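Local structure of putative fructose-aminoacid-6-phosphate deglycase (Bacillus subtilis, 3EUA) at residues 27-32 and 70-75; 109-114 and 122-127. The protein catalyses the conversion of a range of fructosamine 6-phosphates to glucose 6-phosphate and a free amino acid. All blocks are in the same frame, centred on the assembly; numbering follows the deposited sequence.

Contact 1: 27-32 and 70-75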
# COMPACT_ATOMS: atom_id res chain seq x y z
N HIS A 27 7.49 11.74 14.70
CA HIS A 27 6.70 11.14 13.63
C HIS A 27 7.00 11.84 12.32
O HIS A 27 7.00 13.06 12.27
CB HIS A 27 5.18 11.33 13.94
CG HIS A 27 4.25 10.29 13.38
ND1 HIS A 27 3.31 9.64 14.16
CD2 HIS A 27 4.10 9.79 12.13
CE1 HIS A 27 2.62 8.80 13.40
NE2 HIS A 27 3.09 8.86 12.17
N VAL A 28 7.25 11.06 11.25
CA VAL A 28 7.42 11.61 9.92
C VAL A 28 6.22 11.14 9.05
O VAL A 28 5.81 9.98 9.14
CB VAL A 28 8.73 11.15 9.24
CG1 VAL A 28 8.81 11.77 7.86
CG2 VAL A 28 9.93 11.62 10.04
N PHE A 29 5.61 12.06 8.29
CA PHE A 29 4.52 11.74 7.37
C PHE A 29 4.97 12.06 5.96
O PHE A 29 5.40 13.15 5.72
CB PHE A 29 3.23 12.53 7.69
CG PHE A 29 2.58 12.15 9.00
CD1 PHE A 29 1.67 11.12 9.06
CD2 PHE A 29 2.90 12.81 10.17
CE1 PHE A 29 1.09 10.73 10.29
CE2 PHE A 29 2.30 12.43 11.37
CZ PHE A 29 1.38 11.41 11.42
N PHE A 30 4.94 11.08 5.05
CA PHE A 30 5.26 11.24 3.64
C PHE A 30 3.93 11.45 2.90
O PHE A 30 3.14 10.52 2.76
CB PHE A 30 5.96 10.01 3.13
CG PHE A 30 7.28 9.78 3.77
CD1 PHE A 30 8.38 10.57 3.40
CD2 PHE A 30 7.44 8.78 4.73
CE1 PHE A 30 9.63 10.34 3.98
CE2 PHE A 30 8.65 8.57 5.33
CZ PHE A 30 9.76 9.35 4.94
N VAL A 31 3.68 12.66 2.44
CA VAL A 31 2.38 13.00 1.85
C VAL A 31 2.45 13.62 0.47
O VAL A 31 3.04 14.69 0.25
CB VAL A 31 1.64 13.99 2.80
CG1 VAL A 31 0.23 14.25 2.33
CG2 VAL A 31 1.60 13.46 4.24
N ALA A 32 1.82 12.96 -0.49
CA ALA A 32 1.81 13.45 -1.87
C ALA A 32 0.77 12.66 -2.63
O ALA A 32 0.08 11.83 -2.03
CB ALA A 32 3.19 13.26 -2.50
N VAL A 70 -4.38 10.83 14.40
CA VAL A 70 -4.42 11.46 15.73
C VAL A 70 -3.03 11.85 16.26
O VAL A 70 -2.91 12.78 17.05
CB VAL A 70 -5.22 10.61 16.78
CG1 VAL A 70 -4.56 9.31 17.06
CG2 VAL A 70 -5.35 11.37 18.07
N GLN A 71 -1.98 11.18 15.77
CA GLN A 71 -0.63 11.50 16.20
C GLN A 71 -0.01 12.67 15.43
O GLN A 71 1.12 13.02 15.69
CB GLN A 71 0.24 10.24 16.10
CG GLN A 71 -0.13 9.20 17.15
CD GLN A 71 0.62 7.90 16.99
OE1 GLN A 71 1.73 7.87 16.50
NE2 GLN A 71 0.00 6.80 17.40
N LEU A 72 -0.74 13.25 14.47
CA LEU A 72 -0.25 14.42 13.74
C LEU A 72 -0.31 15.63 14.65
O LEU A 72 -1.37 15.97 15.18
CB LEU A 72 -1.11 14.72 12.51
CG LEU A 72 -0.78 15.97 11.67
CD1 LEU A 72 0.61 15.91 11.14
CD2 LEU A 72 -1.79 16.13 10.52
N GLY A 73 0.82 16.32 14.80
CA GLY A 73 0.85 17.49 15.65
C GLY A 73 2.19 18.19 15.70
O GLY A 73 2.99 18.09 14.80
N GLU A 74 2.44 18.86 16.83
CA GLU A 74 3.66 19.64 17.02
C GLU A 74 4.97 18.88 16.98
O GLU A 74 6.02 19.48 16.77
CB GLU A 74 3.59 20.42 18.33
CG GLU A 74 2.54 21.54 18.29
CD GLU A 74 2.37 22.23 19.63
OE1 GLU A 74 2.66 21.57 20.66
OE2 GLU A 74 1.95 23.42 19.65
N LYS A 75 4.92 17.57 17.19
CA LYS A 75 6.13 16.76 17.13
C LYS A 75 6.21 16.00 15.81
O LYS A 75 6.98 15.06 15.69
CB LYS A 75 6.18 15.79 18.30
CG LYS A 75 6.25 16.50 19.65
CD LYS A 75 6.06 15.50 20.76
CE LYS A 75 6.21 16.15 22.10
NZ LYS A 75 6.06 15.09 23.13
O HOH W 1 3.81 10.23 16.79
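His27 and Lys75 bring the two backbones together, their CA atoms 6.6 Å apart, where the loop 70-75 passes the start of strand 27-32 before feeding into strand 76-82. On one side the backbone of strand 27-32 hydrogen-bonds to that next strand, His27 and Phe29 to Leu77 and Phe29 also to Ile79; on the other, Val28 pairs with strand 55-60. The side chains of His27 and Gln71 cross at about a right angle, imidazole and amide planes 68° apart. His27 ND1 lies 3.3 Å from Gln71 OE1, and a water in the plane of the imidazole joins them, 2.7 Å from His27 ND1 and donating to Gln71 OE1. The far ends of both groups are held too: His27 NE2 bonds to Asp57, while Gln71 NE2 reaches the carbonyl oxygens of Ile54 and Ser51 of the second subunit. Phe29 CZ sits 3.1 Å above the His27 ring plane, near its rim, and Phe29 CE2 meets Leu72 CD1 at 3.9 Å, an apolar patch beside the polar one. Loop 70-75 is the last leg of a beta-alpha-beta crossover, from strand 55-60 through helix 61-67 to strand 76-82 past strand 27-32, in the parallel sheet of a SIS domain.

Contact 2: 109-114 and 122-127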
# COMPACT_ATOMS: atom_id res chain seq x y z
N PHE A 109 9.16 21.50 -8.23
CA PHE A 109 9.95 22.00 -9.34
C PHE A 109 9.67 23.51 -9.49
O PHE A 109 10.45 24.23 -10.10
CB PHE A 109 9.57 21.21 -10.60
CG PHE A 109 10.33 21.58 -11.84
CD1 PHE A 109 11.68 21.38 -11.90
CD2 PHE A 109 9.66 22.07 -12.97
CE1 PHE A 109 12.40 21.70 -13.06
CE2 PHE A 109 10.35 22.38 -14.11
CZ PHE A 109 11.73 22.20 -14.16
N LYS A 110 8.58 23.98 -8.87
CA LYS A 110 8.17 25.39 -8.98
C LYS A 110 8.09 26.12 -7.64
O LYS A 110 7.11 25.95 -6.91
CB LYS A 110 6.87 25.46 -9.75
CG LYS A 110 7.05 24.81 -11.09
CD LYS A 110 6.00 25.17 -12.05
CE LYS A 110 6.25 24.44 -13.34
NZ LYS A 110 5.30 24.90 -14.34
N PRO A 111 9.14 26.88 -7.28
CA PRO A 111 9.15 27.65 -6.04
C PRO A 111 8.11 28.78 -5.83
O PRO A 111 7.92 29.16 -4.68
CB PRO A 111 10.59 28.19 -5.96
CG PRO A 111 11.08 28.15 -7.34
CD PRO A 111 10.46 26.94 -7.95
N GLU A 112 7.43 29.27 -6.87
CA GLU A 112 6.42 30.32 -6.72
C GLU A 112 5.01 29.69 -6.64
O GLU A 112 3.99 30.39 -6.68
CB GLU A 112 6.57 31.29 -7.92
CG GLU A 112 8.03 31.81 -8.17
CD GLU A 112 8.30 32.53 -9.57
OE1 GLU A 112 9.46 32.37 -10.11
OE2 GLU A 112 7.38 33.21 -10.14
N SER A 113 4.95 28.37 -6.47
CA SER A 113 3.69 27.65 -6.46
C SER A 113 2.92 27.73 -5.15
O SER A 113 3.50 28.03 -4.12
CB SER A 113 3.98 26.19 -6.71
OG SER A 113 4.73 25.66 -5.64
N PRO A 114 1.60 27.47 -5.19
CA PRO A 114 0.76 27.39 -4.00
C PRO A 114 1.30 26.43 -2.91
O PRO A 114 1.22 26.75 -1.73
CB PRO A 114 -0.56 26.89 -4.57
CG PRO A 114 -0.60 27.44 -5.91
CD PRO A 114 0.80 27.35 -6.42
N VAL A 122 10.84 24.95 1.80
CA VAL A 122 10.71 24.54 0.42
C VAL A 122 12.06 24.13 -0.13
O VAL A 122 13.03 24.84 0.04
CB VAL A 122 10.17 25.68 -0.46
CG1 VAL A 122 10.12 25.22 -1.94
CG2 VAL A 122 8.79 26.13 0.01
N ALA A 123 12.10 22.98 -0.78
CA ALA A 123 13.32 22.47 -1.39
C ALA A 123 13.00 22.16 -2.84
O ALA A 123 12.14 21.36 -3.14
CB ALA A 123 13.76 21.22 -0.65
N GLN A 124 13.67 22.79 -3.77
CA GLN A 124 13.36 22.50 -5.13
C GLN A 124 14.24 21.37 -5.59
O GLN A 124 15.23 21.02 -4.95
CB GLN A 124 13.67 23.68 -6.01
CG GLN A 124 13.05 24.99 -5.65
CD GLN A 124 13.69 26.06 -6.51
OE1 GLN A 124 13.89 25.86 -7.72
NE2 GLN A 124 14.06 27.16 -5.91
N TYR A 125 13.87 20.81 -6.72
CA TYR A 125 14.67 19.77 -7.34
C TYR A 125 14.77 20.07 -8.81
O TYR A 125 13.96 20.85 -9.34
CB TYR A 125 14.04 18.41 -7.06
CG TYR A 125 12.63 18.13 -7.58
CD1 TYR A 125 12.40 17.78 -8.91
CD2 TYR A 125 11.54 18.12 -6.71
CE1 TYR A 125 11.14 17.51 -9.37
CE2 TYR A 125 10.25 17.83 -7.16
CZ TYR A 125 10.05 17.51 -8.48
OH TYR A 125 8.80 17.21 -8.93
N ASP A 126 15.77 19.49 -9.46
CA ASP A 126 15.95 19.71 -10.88
C ASP A 126 15.30 18.57 -11.64
O ASP A 126 15.12 17.46 -11.12
CB ASP A 126 17.39 20.00 -11.20
CG ASP A 126 17.78 21.41 -10.77
OD1 ASP A 126 16.87 22.22 -10.44
OD2 ASP A 126 18.96 21.75 -10.81
N TRP A 127 14.94 18.87 -12.88
CA TRP A 127 14.24 17.95 -13.73
C TRP A 127 14.66 18.14 -15.18
O TRP A 127 15.09 19.21 -15.59
CB TRP A 127 12.71 18.13 -13.51
CG TRP A 127 11.79 17.50 -14.52
CD1 TRP A 127 11.50 18.00 -15.76
CD2 TRP A 127 10.99 16.33 -14.36
NE1 TRP A 127 10.62 17.18 -16.40
CE2 TRP A 127 10.27 16.16 -15.56
CE3 TRP A 127 10.81 15.41 -13.32
CZ2 TRP A 127 9.38 15.10 -15.75
CZ3 TRP A 127 9.92 14.35 -13.51
CH2 TRP A 127 9.23 14.21 -14.72
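Pro111 lays its ring over the amide group of Gln124, with Pro111 CG 3.4 Å from Gln124 CD and almost straight above the amide plane. Pro111 CB leans toward the NE2 side of that amide and Pro111 CD toward the OE1 side, so three ring carbons rest on one flat group. Gln124 presents it on an extended chain, its CG anti to the carbonyl carbon (chi1 -55°). An alanine at Gln124 would lack the amide and would probably leave this side of Pro111 without its packing partner, opening a gap beside the turn.

The aromatic half of the contact centres on Phe109, which has CG anti to the backbone N (chi1 -179°). The edge of the indole of Trp127 points at the phenyl face, with the Phe109 ring and the Trp127 five-membered ring 5.4 Å apart between centroids and their planes at 58°. Phe109 CE1 also touches Trp127 CB at 3.6 Å. In the plane of the phenyl ring, at its edge, the Tyr125 carbonyl O lies 3.5 Å from Phe109 CD1. The Tyr125 ring, in turn, has Phe109 N over one face, 3.9 Å above its plane and toward the rim. His83 ties this group together, stacking on Phe109, meeting Trp127 and bonding to Tyr125 OH.

Ser113 N bonds back to Lys110 O and closes a type I turn; Ser113 OG adds a second bond to the same oxygen, at 2.7 Å. Ser113 is also the N-cap of helix 114-118. The whole is a short beta-alpha-beta connection, from strand 103-108 through that helix to the edge strand 121-124, with the loop that follows strand 103-108 packed on the last residue of strand 121-124 and the residues after it, at the C-terminal ends of the two strands.

Contact 1 closes along the chain before contact 2 opens, and both belong to the five-stranded parallel sheet of the first SIS domain, ordered 55-60, 27-32, 76-82, 103-108, 121-124. Their centres are 22 Å apart and their nearest atoms about 9 Å, so they do not touch. Contact 1 lies where strands 27-32 and 76-82 begin; contact 2 lies where strands 103-108 and 121-124 end. The two thus lie at opposite ends of the strands, strand 76-82 running from the one toward the other. Their surroundings differ as well: loop 70-75 meets the second subunit, whereas no other chain of the assembly touches contact 2.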